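Long-range contacts in serine--tRNA ligase, cytoplasmic (Candida albicans, PDB 3QO8), which activates serine with ATP to form Ser-AMP and then transfers the seryl group to the acceptor end of tRNA(Ser): residues L187-I192 with S406-I412; Y194-F198 with E325-S329. One frame throughout, in Å; residues are numbered along the deposited sequence.

How the contacts relate
Both contacts rest on helix 183-200, the long motif 1 helix of this class II synthetase, and both reach the second subunit of the homodimer. Contact 1 joins its first half to 406-412, beside the catalytic pocket; contact 2 joins the following turns to residues 325-329 of helix 312-329. Their centres lie about 11 Å apart and they share a seam: F326 of contact 2 packs on contact 1, with CE2 3.7 Å from S406 CB and CZ 4.1 Å from L191 CD2. Each also borders a different seryl-sulfamoyl adenosine. A407 CB is 3.4 Å from C1' of the active-site molecule, whereas S329 O is 3.4 Å from C4' of a second one, bound in a separate pocket.

Contact 1: L187-I192 with S406-I412; sequences LNQALI and SATERTI. With SSA (5'-O-(N-(L-seryl)-sulfamoyl)adenosine), chain B.
L191 overlaps T408, T411 and I412: its CD1 is 3.6 Å from I412 CG1 and T408 O and 3.8 Å from T411 CG2 (L191 and I412 both mt). The 187-192 and 408-412 helix axes approach to 9.4 Å at 114°, with N188 CA and T408 CA 6.0 Å apart. N188 (chi1 t) accepts a hydrogen bond on OD1 from T408 OG1 at 2.7 Å; its ND2 is hydrogen-bonded to E299 OE1, and E409 OE1 to the E299 backbone N. The p rotamer of T408 leaves CG2 3.8 Å from L191 CB and I192 CG1. L187 CB lies 4.1 Å from I412 CD1. S406 and A407 are extended (phi/psi -145/118 and -80/110) before T408 turns helical, A407 being the N-cap; T411 OG1 donates to A407 O (3.0 Å) and accepts from S406 OG (2.9 Å). A407 CB is 3.4 Å from SSA C1', R410 CD 3.5 Å from O2'. This strand-to-helix junction bearing an adenosine-binding arginine, backed by the motif 1 helix, is characteristic of motif 3 in class II synthetases.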
ATOM      1  N   LEU A 187     -10.976   2.885  15.087  1.00 17.08           N
ATOM      2  CA  LEU A 187     -12.028   3.576  14.344  1.00 16.34           C
ATOM      3  C   LEU A 187     -11.884   3.348  12.843  1.00 14.98           C
ATOM      4  O   LEU A 187     -12.872   3.196  12.138  1.00 16.30           O
ATOM      5  CB  LEU A 187     -12.010   5.081  14.630  1.00 19.19           C
ATOM      6  CG  LEU A 187     -12.690   5.500  15.936  1.00 24.51           C
ATOM      7  CD1 LEU A 187     -12.260   6.898  16.351  1.00 20.70           C
ATOM      8  CD2 LEU A 187     -14.205   5.391  15.806  1.00 22.92           C
ATOM      9  N   ASN A 188     -10.651   3.384  12.353  1.00 12.32           N
ATOM     10  CA  ASN A 188     -10.414   3.130  10.940  1.00 13.65           C
ATOM     11  C   ASN A 188     -10.883   1.726  10.546  1.00 13.50           C
ATOM     12  O   ASN A 188     -11.611   1.559   9.571  1.00 15.41           O
ATOM     13  CB  ASN A 188      -8.944   3.340  10.593  1.00 12.53           C
ATOM     14  CG  ASN A 188      -8.737   3.632   9.124  1.00 18.01           C
ATOM     15  OD1 ASN A 188      -9.266   4.615   8.587  1.00 18.24           O
ATOM     16  ND2 ASN A 188      -7.939   2.813   8.473  1.00 17.00           N
ATOM     17  N   GLN A 189     -10.490   0.724  11.333  1.00 16.60           N
ATOM     18  CA  GLN A 189     -10.940  -0.648  11.102  1.00 14.86           C
ATOM     19  C   GLN A 189     -12.457  -0.781  11.228  1.00 11.56           C
ATOM     20  O   GLN A 189     -13.090  -1.507  10.456  1.00 14.35           O
ATOM     21  CB  GLN A 189     -10.224  -1.614  12.055  1.00 11.05           C
ATOM     22  CG  GLN A 189      -8.755  -1.849  11.684  1.00 12.39           C
ATOM     23  CD  GLN A 189      -8.604  -2.470  10.311  1.00 11.74           C
ATOM     24  OE1 GLN A 189      -7.904  -1.948   9.445  1.00 13.66           O
ATOM     25  NE2 GLN A 189      -9.259  -3.596  10.107  1.00 10.59           N
ATOM     26  N   ALA A 190     -13.036  -0.086  12.208  1.00 14.55           N
ATOM     27  CA  ALA A 190     -14.476  -0.099  12.392  1.00 17.23           C
ATOM     28  C   ALA A 190     -15.169   0.354  11.113  1.00 12.34           C
ATOM     29  O   ALA A 190     -16.107  -0.285  10.653  1.00 17.42           O
ATOM     30  CB  ALA A 190     -14.897   0.803  13.601  1.00 12.37           C
ATOM     31  N   LEU A 191     -14.719   1.470  10.546  1.00 11.46           N
ATOM     32  CA  LEU A 191     -15.339   1.971   9.312  1.00 12.80           C
ATOM     33  C   LEU A 191     -15.163   1.010   8.135  1.00 14.75           C
ATOM     34  O   LEU A 191     -16.086   0.798   7.350  1.00 15.80           O
ATOM     35  CB  LEU A 191     -14.797   3.351   8.943  1.00 16.38           C
ATOM     36  CG  LEU A 191     -15.427   4.455   9.802  1.00 20.25           C
ATOM     37  CD1 LEU A 191     -14.604   5.706   9.716  1.00 13.17           C
ATOM     38  CD2 LEU A 191     -16.869   4.700   9.342  1.00 16.14           C
ATOM     39  N   ILE A 192     -13.977   0.427   8.016  1.00 12.79           N
ATOM     40  CA  ILE A 192     -13.738  -0.538   6.955  1.00 12.03           C
ATOM     41  C   ILE A 192     -14.705  -1.731   7.080  1.00 17.01           C
ATOM     42  O   ILE A 192     -15.355  -2.131   6.110  1.00 14.54           O
ATOM     43  CB  ILE A 192     -12.287  -1.046   7.001  1.00 17.69           C
ATOM     44  CG1 ILE A 192     -11.318   0.071   6.591  1.00 14.32           C
ATOM     45  CG2 ILE A 192     -12.127  -2.255   6.099  1.00 12.75           C
ATOM     46  CD1 ILE A 192      -9.862  -0.199   6.989  1.00 13.89           C
ATOM     47  N   SER A 406     -17.183   4.914   1.882  1.00 16.93           N
ATOM     48  CA  SER A 406     -16.455   5.679   2.897  1.00 15.06           C
ATOM     49  C   SER A 406     -14.958   5.699   2.652  1.00 20.04           C
ATOM     50  O   SER A 406     -14.320   4.648   2.627  1.00 16.85           O
ATOM     51  CB  SER A 406     -16.727   5.144   4.306  1.00 17.26           C
ATOM     52  OG  SER A 406     -15.971   5.865   5.281  1.00 16.63           O
ATOM     53  N   ALA A 407     -14.413   6.895   2.440  1.00 19.23           N
ATOM     54  CA  ALA A 407     -12.979   7.109   2.548  1.00 18.75           C
ATOM     55  C   ALA A 407     -12.736   7.244   4.042  1.00 16.91           C
ATOM     56  O   ALA A 407     -13.172   8.211   4.663  1.00 16.54           O
ATOM     57  CB  ALA A 407     -12.576   8.370   1.818  1.00 15.35           C
ATOM     58  N   THR A 408     -12.085   6.254   4.643  1.00 14.93           N
ATOM     59  CA  THR A 408     -12.231   6.086   6.086  1.00 14.20           C
ATOM     60  C   THR A 408     -11.541   7.170   6.933  1.00 13.69           C
ATOM     61  O   THR A 408     -12.115   7.655   7.914  1.00 12.45           O
ATOM     62  CB  THR A 408     -11.807   4.661   6.546  1.00 16.62           C
ATOM     63  OG1 THR A 408     -10.435   4.444   6.206  1.00 14.68           O
ATOM     64  CG2 THR A 408     -12.659   3.587   5.823  1.00 16.00           C
ATOM     65  N   GLU A 409     -10.314   7.532   6.587  1.00 10.84           N
ATOM     66  CA  GLU A 409      -9.622   8.560   7.367  1.00 12.86           C
ATOM     67  C   GLU A 409     -10.409   9.888   7.308  1.00 10.98           C
ATOM     68  O   GLU A 409     -10.572  10.564   8.327  1.00 14.57           O
ATOM     69  CB  GLU A 409      -8.181   8.762   6.892  1.00 12.40           C
ATOM     70  CG  GLU A 409      -7.170   7.714   7.480  1.00 14.05           C
ATOM     71  CD  GLU A 409      -7.111   6.400   6.699  1.00 19.62           C
ATOM     72  OE1 GLU A 409      -7.835   6.253   5.700  1.00 16.54           O
ATOM     73  OE2 GLU A 409      -6.334   5.496   7.103  1.00 20.92           O
ATOM     74  N   ARG A 410     -10.896  10.260   6.126  1.00 15.44           N
ATOM     75  CA  ARG A 410     -11.663  11.511   6.019  1.00 14.97           C
ATOM     76  C   ARG A 410     -13.012  11.407   6.730  1.00 17.52           C
ATOM     77  O   ARG A 410     -13.480  12.362   7.362  1.00 18.14           O
ATOM     78  CB  ARG A 410     -11.842  11.974   4.566  1.00 15.92           C
ATOM     79  CG  ARG A 410     -12.514  13.358   4.491  1.00 18.56           C
ATOM     80  CD  ARG A 410     -12.617  13.903   3.061  1.00 16.97           C
ATOM     81  NE  ARG A 410     -11.293  14.189   2.521  1.00 16.09           N
ATOM     82  CZ  ARG A 410     -11.087  14.801   1.363  1.00 21.76           C
ATOM     83  NH1 ARG A 410     -12.127  15.217   0.639  1.00 16.09           N
ATOM     84  NH2 ARG A 410      -9.846  15.016   0.946  1.00 13.84           N
ATOM     85  N   THR A 411     -13.636  10.234   6.653  1.00 16.30           N
ATOM     86  CA  THR A 411     -14.859  10.000   7.404  1.00 15.82           C
ATOM     87  C   THR A 411     -14.609  10.101   8.911  1.00 12.67           C
ATOM     88  O   THR A 411     -15.439  10.610   9.640  1.00 12.04           O
ATOM     89  CB  THR A 411     -15.493   8.641   7.048  1.00 15.75           C
ATOM     90  OG1 THR A 411     -15.930   8.689   5.687  1.00 16.59           O
ATOM     91  CG2 THR A 411     -16.693   8.352   7.941  1.00 15.15           C
ATOM     92  N   ILE A 412     -13.465   9.610   9.376  1.00 15.26           N
ATOM     93  CA  ILE A 412     -13.103   9.787  10.775  1.00 16.36           C
ATOM     94  C   ILE A 412     -13.058  11.269  11.128  1.00 14.70           C
ATOM     95  O   ILE A 412     -13.570  11.682  12.175  1.00 17.00           O
ATOM     96  CB  ILE A 412     -11.754   9.134  11.121  1.00 14.36           C
ATOM     97  CG1 ILE A 412     -11.906   7.601  11.173  1.00 19.42           C
ATOM     98  CG2 ILE A 412     -11.235   9.691  12.468  1.00 12.60           C
ATOM     99  CD1 ILE A 412     -10.565   6.818  11.265  1.00 16.04           C
TER
HETATM  100  N10 SSA B 486     -13.546   6.009  -7.244  1.00 14.59           N
HETATM  101  CA  SSA B 486     -14.122   7.329  -7.002  1.00 22.33           C
HETATM  102  CB  SSA B 486     -15.292   7.219  -6.024  1.00 20.82           C
HETATM  103  OG  SSA B 486     -14.815   6.898  -4.702  1.00 20.31           O
HETATM  104  C9  SSA B 486     -13.080   8.263  -6.455  1.00 23.30           C
HETATM  105  O9  SSA B 486     -11.956   7.871  -6.164  1.00 18.85           O
HETATM  106  N8  SSA B 486     -13.455   9.530  -6.303  1.00 16.25           N
HETATM  107  S1  SSA B 486     -12.604  10.596  -5.462  1.00 20.78           S
HETATM  108  O1S SSA B 486     -11.377  10.972  -6.104  1.00 18.88           O
HETATM  109  O2S SSA B 486     -13.416  11.749  -5.250  1.00 19.97           O
HETATM  110  O5' SSA B 486     -12.287  10.017  -4.070  1.00 18.15           O
HETATM  111  C5' SSA B 486     -13.312   9.489  -3.247  1.00 15.62           C
HETATM  112  C4' SSA B 486     -13.165  10.051  -1.830  1.00 18.17           C
HETATM  113  O4' SSA B 486     -11.902   9.738  -1.229  1.00 18.07           O
HETATM  114  C3' SSA B 486     -13.241  11.560  -1.759  1.00 17.98           C
HETATM  115  O3' SSA B 486     -14.609  11.986  -1.852  1.00 17.45           O
HETATM  116  C2' SSA B 486     -12.611  11.817  -0.396  1.00 19.10           C
HETATM  117  O2' SSA B 486     -13.563  11.557   0.654  1.00 18.77           O
HETATM  118  C1' SSA B 486     -11.518  10.752  -0.309  1.00 15.27           C
HETATM  119  N9  SSA B 486     -10.216  11.318  -0.716  1.00 18.06           N
HETATM  120  C8  SSA B 486      -9.853  11.709  -1.948  1.00 17.51           C
HETATM  121  N7  SSA B 486      -8.589  12.182  -1.896  1.00 17.60           N
HETATM  122  C5  SSA B 486      -8.172  12.074  -0.621  1.00 20.02           C
HETATM  123  C6  SSA B 486      -6.986  12.379   0.019  1.00 18.94           C
HETATM  124  N6  SSA B 486      -5.972  12.911  -0.698  1.00 15.67           N
HETATM  125  N1  SSA B 486      -6.867  12.142   1.346  1.00 15.97           N
HETATM  126  C2  SSA B 486      -7.884  11.617   2.038  1.00 19.65           C
HETATM  127  N3  SSA B 486      -9.041  11.300   1.442  1.00 16.94           N
HETATM  128  C4  SSA B 486      -9.204  11.535   0.120  1.00 16.74           C

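Contact 2: Y194-F198 with E325-S329. With SSA (5'-O-(N-(L-seryl)-sulfamoyl)adenosine), chain D.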
ATOM      1  N   TYR A 194     -17.534  -2.066   9.059  1.00 14.07           N
ATOM      2  CA  TYR A 194     -18.935  -1.651   8.983  1.00 14.51           C
ATOM      3  C   TYR A 194     -19.330  -1.433   7.519  1.00 13.17           C
ATOM      4  O   TYR A 194     -20.357  -1.943   7.056  1.00 17.78           O
ATOM      5  CB  TYR A 194     -19.204  -0.407   9.843  1.00 16.90           C
ATOM      6  CG  TYR A 194     -20.615   0.124   9.678  1.00 16.88           C
ATOM      7  CD1 TYR A 194     -21.709  -0.740   9.727  1.00 17.93           C
ATOM      8  CD2 TYR A 194     -20.845   1.474   9.428  1.00 17.58           C
ATOM      9  CE1 TYR A 194     -22.998  -0.271   9.560  1.00 22.56           C
ATOM     10  CE2 TYR A 194     -22.135   1.958   9.262  1.00 20.79           C
ATOM     11  CZ  TYR A 194     -23.207   1.077   9.332  1.00 21.85           C
ATOM     12  OH  TYR A 194     -24.491   1.540   9.168  1.00 19.48           O
ATOM     13  N   GLY A 195     -18.489  -0.716   6.783  1.00 14.63           N
ATOM     14  CA  GLY A 195     -18.724  -0.470   5.370  1.00 17.44           C
ATOM     15  C   GLY A 195     -18.879  -1.738   4.545  1.00 15.78           C
ATOM     16  O   GLY A 195     -19.781  -1.827   3.699  1.00 16.78           O
ATOM     17  N   LEU A 196     -17.998  -2.718   4.765  1.00 17.74           N
ATOM     18  CA  LEU A 196     -18.105  -4.001   4.062  1.00 13.97           C
ATOM     19  C   LEU A 196     -19.388  -4.730   4.439  1.00 14.52           C
ATOM     20  O   LEU A 196     -20.083  -5.278   3.583  1.00 19.35           O
ATOM     21  CB  LEU A 196     -16.894  -4.897   4.368  1.00 13.28           C
ATOM     22  CG  LEU A 196     -15.582  -4.449   3.729  1.00 15.53           C
ATOM     23  CD1 LEU A 196     -14.395  -5.283   4.237  1.00 16.20           C
ATOM     24  CD2 LEU A 196     -15.692  -4.552   2.208  1.00 19.12           C
ATOM     25  N   SER A 197     -19.700  -4.735   5.731  1.00 16.28           N
ATOM     26  CA  SER A 197     -20.881  -5.441   6.221  1.00 17.83           C
ATOM     27  C   SER A 197     -22.133  -4.779   5.676  1.00 19.06           C
ATOM     28  O   SER A 197     -23.077  -5.454   5.231  1.00 19.65           O
ATOM     29  CB  SER A 197     -20.914  -5.432   7.750  1.00 22.83           C
ATOM     30  OG  SER A 197     -22.042  -6.133   8.235  1.00 27.29           O
ATOM     31  N   PHE A 198     -22.120  -3.446   5.700  1.00 16.94           N
ATOM     32  CA  PHE A 198     -23.231  -2.629   5.213  1.00 20.31           C
ATOM     33  C   PHE A 198     -23.534  -2.934   3.745  1.00 20.86           C
ATOM     34  O   PHE A 198     -24.680  -3.187   3.379  1.00 21.84           O
ATOM     35  CB  PHE A 198     -22.879  -1.147   5.390  1.00 18.79           C
ATOM     36  CG  PHE A 198     -23.956  -0.192   4.937  1.00 21.50           C
ATOM     37  CD1 PHE A 198     -24.980   0.191   5.803  1.00 22.66           C
ATOM     38  CD2 PHE A 198     -23.919   0.355   3.667  1.00 14.68           C
ATOM     39  CE1 PHE A 198     -25.965   1.083   5.389  1.00 28.66           C
ATOM     40  CE2 PHE A 198     -24.903   1.257   3.241  1.00 18.14           C
ATOM     41  CZ  PHE A 198     -25.922   1.625   4.111  1.00 26.89           C
ATOM     42  N   GLU A 325     -27.678   6.588   3.032  1.00 16.11           N
ATOM     43  CA  GLU A 325     -28.105   5.740   4.133  1.00 20.80           C
ATOM     44  C   GLU A 325     -26.938   5.469   5.080  1.00 14.63           C
ATOM     45  O   GLU A 325     -27.086   5.511   6.304  1.00 20.41           O
ATOM     46  CB  GLU A 325     -28.698   4.429   3.606  1.00 24.15           C
ATOM     47  CG  GLU A 325     -29.230   3.522   4.699  1.00 31.72           C
ATOM     48  CD  GLU A 325     -29.692   2.155   4.177  1.00 39.75           C
ATOM     49  OE1 GLU A 325     -29.731   1.954   2.940  1.00 34.02           O
ATOM     50  OE2 GLU A 325     -30.004   1.281   5.015  1.00 40.43           O
ATOM     51  N   PHE A 326     -25.767   5.197   4.516  1.00 16.88           N
ATOM     52  CA  PHE A 326     -24.571   4.989   5.325  1.00 16.43           C
ATOM     53  C   PHE A 326     -24.283   6.201   6.233  1.00 19.33           C
ATOM     54  O   PHE A 326     -24.068   6.036   7.440  1.00 15.29           O
ATOM     55  CB  PHE A 326     -23.369   4.673   4.418  1.00 15.49           C
ATOM     56  CG  PHE A 326     -22.089   4.346   5.172  1.00 17.85           C
ATOM     57  CD1 PHE A 326     -21.864   3.075   5.677  1.00 16.79           C
ATOM     58  CD2 PHE A 326     -21.119   5.322   5.368  1.00 18.61           C
ATOM     59  CE1 PHE A 326     -20.687   2.772   6.357  1.00 18.70           C
ATOM     60  CE2 PHE A 326     -19.944   5.033   6.055  1.00 21.81           C
ATOM     61  CZ  PHE A 326     -19.729   3.759   6.556  1.00 18.27           C
ATOM     62  N   TYR A 327     -24.278   7.416   5.674  1.00 17.19           N
ATOM     63  CA  TYR A 327     -23.996   8.598   6.501  1.00 17.30           C
ATOM     64  C   TYR A 327     -25.116   8.913   7.480  1.00 16.91           C
ATOM     65  O   TYR A 327     -24.873   9.379   8.601  1.00 18.22           O
ATOM     66  CB  TYR A 327     -23.565   9.810   5.651  1.00 19.21           C
ATOM     67  CG  TYR A 327     -22.227   9.476   5.071  1.00 19.69           C
ATOM     68  CD1 TYR A 327     -21.083   9.598   5.837  1.00 20.74           C
ATOM     69  CD2 TYR A 327     -22.115   8.924   3.804  1.00 18.94           C
ATOM     70  CE1 TYR A 327     -19.844   9.218   5.341  1.00 14.53           C
ATOM     71  CE2 TYR A 327     -20.877   8.541   3.298  1.00 15.25           C
ATOM     72  CZ  TYR A 327     -19.753   8.690   4.073  1.00 15.62           C
ATOM     73  OH  TYR A 327     -18.519   8.294   3.587  1.00 18.16           O
ATOM     74  N   GLN A 328     -26.346   8.628   7.075  1.00 16.43           N
ATOM     75  CA  GLN A 328     -27.456   8.784   8.007  1.00 21.86           C
ATOM     76  C   GLN A 328     -27.259   7.870   9.209  1.00 21.06           C
ATOM     77  O   GLN A 328     -27.538   8.257  10.348  1.00 18.72           O
ATOM     78  CB  GLN A 328     -28.782   8.472   7.324  1.00 23.12           C
ATOM     79  CG  GLN A 328     -29.176   9.519   6.324  1.00 26.46           C
ATOM     80  CD  GLN A 328     -30.543   9.263   5.758  1.00 35.77           C
ATOM     81  OE1 GLN A 328     -31.353   8.573   6.373  1.00 37.90           O
ATOM     82  NE2 GLN A 328     -30.815   9.817   4.579  1.00 33.48           N
ATOM     83  N   SER A 329     -26.760   6.666   8.948  1.00 18.79           N
ATOM     84  CA  SER A 329     -26.562   5.668  10.000  1.00 22.95           C
ATOM     85  C   SER A 329     -25.464   6.096  10.976  1.00 24.30           C
ATOM     86  O   SER A 329     -25.423   5.649  12.123  1.00 23.58           O
ATOM     87  CB  SER A 329     -26.241   4.296   9.392  1.00 24.84           C
ATOM     88  OG  SER A 329     -24.858   4.160   9.116  1.00 21.45           O
TER
HETATM   89  N10 SSA D 488     -33.475   7.729  14.594  0.77 64.92           N
HETATM   90  CA  SSA D 488     -32.602   7.379  15.698  0.77 65.25           C
HETATM   91  CB  SSA D 488     -32.100   5.952  15.496  0.77 68.72           C
HETATM   92  OG  SSA D 488     -31.173   5.603  16.530  0.77 71.14           O
HETATM   93  C9  SSA D 488     -31.442   8.336  15.748  0.77 58.24           C
HETATM   94  O9  SSA D 488     -30.607   8.254  16.633  0.77 49.31           O
HETATM   95  N8  SSA D 488     -31.382   9.250  14.780  0.77 62.68           N
HETATM   96  S1  SSA D 488     -30.106  10.212  14.620  0.77 54.75           S
HETATM   97  O1S SSA D 488     -30.171  10.861  13.341  0.77 49.50           O
HETATM   98  O2S SSA D 488     -30.098  11.189  15.677  0.77 56.22           O
HETATM   99  O5' SSA D 488     -28.826   9.362  14.722  0.77 52.38           O
HETATM  100  C5' SSA D 488     -28.320   8.635  13.605  0.77 45.07           C
HETATM  101  C4' SSA D 488     -27.331   7.597  14.127  0.77 43.40           C
HETATM  102  O4' SSA D 488     -26.109   8.214  14.543  0.77 37.35           O
HETATM  103  C3' SSA D 488     -27.873   6.876  15.350  0.77 48.71           C
HETATM  104  O3' SSA D 488     -28.459   5.622  14.987  0.77 55.91           O
HETATM  105  C2' SSA D 488     -26.667   6.654  16.235  0.77 45.38           C
HETATM  106  O2' SSA D 488     -26.114   5.363  15.992  0.77 54.04           O
HETATM  107  C1' SSA D 488     -25.662   7.703  15.802  0.77 38.12           C
HETATM  108  N9  SSA D 488     -25.662   8.760  16.841  0.77 41.81           N
HETATM  109  C8  SSA D 488     -26.234   9.976  16.765  0.77 33.99           C
HETATM  110  N7  SSA D 488     -26.015  10.625  17.933  0.77 41.07           N
HETATM  111  C5  SSA D 488     -25.308   9.803  18.740  0.77 38.71           C
HETATM  112  C6  SSA D 488     -24.800   9.918  20.028  0.77 40.62           C
HETATM  113  N6  SSA D 488     -24.979  11.051  20.756  0.77 43.44           N
HETATM  114  N1  SSA D 488     -24.121   8.873  20.554  0.77 39.64           N
HETATM  115  C2  SSA D 488     -23.927   7.746  19.855  0.77 36.86           C
HETATM  116  N3  SSA D 488     -24.404   7.612  18.611  0.77 34.55           N
HETATM  117  C4  SSA D 488     -25.098   8.626  18.041  0.77 38.25           C
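Three aromatic side chains, Y194, F198 and F326, all with chi1 near 180°, build the cluster that joins these two helical segments. Their axes cross at 130° and come no closer than 11.8 Å, and the aromatic rings occupy the space between; the nearest CA pair, F198 and F326, is 7.7 Å apart. F326, with chi2 of 82°, points its ring edge at the face of F198 in a T-shaped pair, the centroids 5.4 Å apart and the planes at 76°. A chi2 of 87° turns the F198 face to F326 CB, a CH-pi contact at 4.3 Å from the centroid. Towards Y194 the fit differs: with chi2 of 47° its plane is 23° from that of F326 but slid past it, so the rings barely overlap and come closest at F326 CE1, 3.3 Å from Y194 CD2 and from CE2. G195, without a side chain, brings its CA to 3.9 Å from F326 CE1.

The t rotamer of Y194 (174°) carries its hydroxyl across to S329, where Y194 OH and S329 OG form a 2.6 Å hydrogen bond. S329 is in a p rotamer (85°), which folds OG back to donate to F326 O at 2.6 Å. At the margin, extended E325 places CD 3.8 Å from F198 CZ and forms a salt bridge with K202.

Beyond the cluster, Q328 O approaches SSA C5' at 3.4 Å and S329 O approaches C4' at 3.4 Å. The pairing is an aromatic helix-helix packing in the class II catalytic core, between the motif 1 helix and helix 312-329, of which Q328 and S329 border a second ligand pocket.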